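2-oxo-1,2-dihydroquinoline 8-monooxygenase, oxygenase component (PDB 1Z02) hydroxylates 2-oxoquinoline at carbon 8 as the oxygenase component of a Rieske-type monooxygenase, using a [2Fe-2S] cluster and a mononuclear iron. Local coordinates at the interface of chains A and B. Coordinates in Å, arbitrary orientation; residue numbers count along the deposited sequence, not the author numbering. Chains: chain A/B, 2-oxo-1,2-dihydroquinoline 8-monooxygenase, oxygenase component.

The interface of chains A and B. Residues chain A 423-424, 427; chain B 206-207, 370, 373-374.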
# COMPACT_ATOMS: atom_id res chain seq x y z
N SER A 423 3.77 -5.17 -5.46
CA SER A 423 5.07 -4.52 -5.32
C SER A 423 5.25 -3.46 -6.40
O SER A 423 6.06 -2.54 -6.25
CB SER A 423 6.20 -5.54 -5.40
OG SER A 423 6.22 -6.19 -6.66
N LEU A 424 4.51 -3.60 -7.50
CA LEU A 424 4.58 -2.62 -8.59
C LEU A 424 3.92 -1.32 -8.14
O LEU A 424 4.43 -0.23 -8.43
CB LEU A 424 3.85 -3.12 -9.83
CG LEU A 424 4.66 -3.99 -10.80
CD1 LEU A 424 3.73 -4.56 -11.88
CD2 LEU A 424 5.78 -3.16 -11.41
N LYS A 427 6.13 0.35 -5.72
CA LYS A 427 7.28 0.94 -6.41
C LYS A 427 6.86 2.31 -6.95
O LYS A 427 7.54 3.32 -6.75
CB LYS A 427 7.72 0.08 -7.59
CG LYS A 427 8.79 0.72 -8.46
CD LYS A 427 8.87 0.08 -9.84
CE LYS A 427 9.98 0.74 -10.67
NZ LYS A 427 10.16 0.17 -12.05
N PHE B 206 10.56 -5.92 -9.70
CA PHE B 206 9.21 -5.82 -9.15
C PHE B 206 8.25 -6.73 -9.90
O PHE B 206 7.82 -6.45 -11.01
CB PHE B 206 8.78 -4.35 -9.17
CG PHE B 206 9.78 -3.45 -8.53
CD1 PHE B 206 10.77 -2.84 -9.29
CD2 PHE B 206 9.85 -3.34 -7.13
CE1 PHE B 206 11.81 -2.13 -8.70
CE2 PHE B 206 10.89 -2.64 -6.53
CZ PHE B 206 11.88 -2.03 -7.31
N GLY B 207 7.99 -7.87 -9.27
CA GLY B 207 7.13 -8.89 -9.84
C GLY B 207 7.64 -10.26 -9.43
O GLY B 207 8.75 -10.39 -8.88
N GLU B 370 7.86 -6.62 -16.06
CA GLU B 370 6.91 -5.92 -15.23
C GLU B 370 5.55 -5.87 -15.89
O GLU B 370 4.54 -6.04 -15.22
CB GLU B 370 7.39 -4.49 -14.94
CG GLU B 370 8.46 -4.40 -13.84
CD GLU B 370 8.88 -2.97 -13.52
OE1 GLU B 370 8.20 -2.04 -13.99
OE2 GLU B 370 9.88 -2.78 -12.80
N GLN B 373 3.40 -9.11 -15.13
CA GLN B 373 3.00 -9.45 -13.76
C GLN B 373 1.51 -9.38 -13.37
O GLN B 373 0.99 -10.32 -12.76
CB GLN B 373 3.87 -8.64 -12.79
CG GLN B 373 5.38 -8.76 -13.08
CD GLN B 373 5.97 -10.13 -12.73
OE1 GLN B 373 5.25 -11.08 -12.43
NE2 GLN B 373 7.29 -10.22 -12.75
N ASN B 374 0.82 -8.30 -13.71
CA ASN B 374 -0.61 -8.16 -13.36
C ASN B 374 -1.50 -9.31 -13.86
O ASN B 374 -2.46 -9.69 -13.20
CB ASN B 374 -1.16 -6.84 -13.90
CG ASN B 374 -0.66 -5.63 -13.12
OD1 ASN B 374 -0.81 -4.49 -13.56
ND2 ASN B 374 -0.08 -5.88 -11.95
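A:Lys427 lays its aliphatic chain over one face of the B:Phe206 ring. Its CD sits 3.9 Å from the ring centroid, a CH-pi contact, and the two side chains cross at about a right angle. The carboxylate oxygen OE2 of B:Glu370 lies at the ring edge, in plane. This patch belongs to the subunit interface of a trimeric Rieske non-haem iron oxygenase. Helix 423-430 of chain A packs against helix 363-377 and the end of strand 196-206 of chain B. CG of A:Lys427 points away from its backbone N (chi1 173°), and the extended chain carries the ammonium past the ring to B:Glu370. NZ of A:Lys427 makes a salt bridge and hydrogen bond to OE2 of B:Glu370 at 3.1 Å, using the syn lone pair of that oxygen. OE1 of B:Glu370 is 3.5 Å from NZ of A:Lys427, a longer approach. A methionine in place of A:Lys427 would probably leave the B:Glu370 carboxylate without its charged mate at this contact. A:Leu424 packs beside this pair. Its CD2 methyl touches the B:Glu370 side chain, 3.8 Å from CD, and also meets CB of B:Phe206 at 3.9 Å. The CD1 methyl of A:Leu424 lies 3.7 Å from the backbone O of B:Glu370, and next to it comes the B:Asn374 amide ND2. The A:Ser423 hydroxyl OG approaches the backbone N of B:Gly207 at 3.6 Å, a loose contact just past the end of strand 196-206.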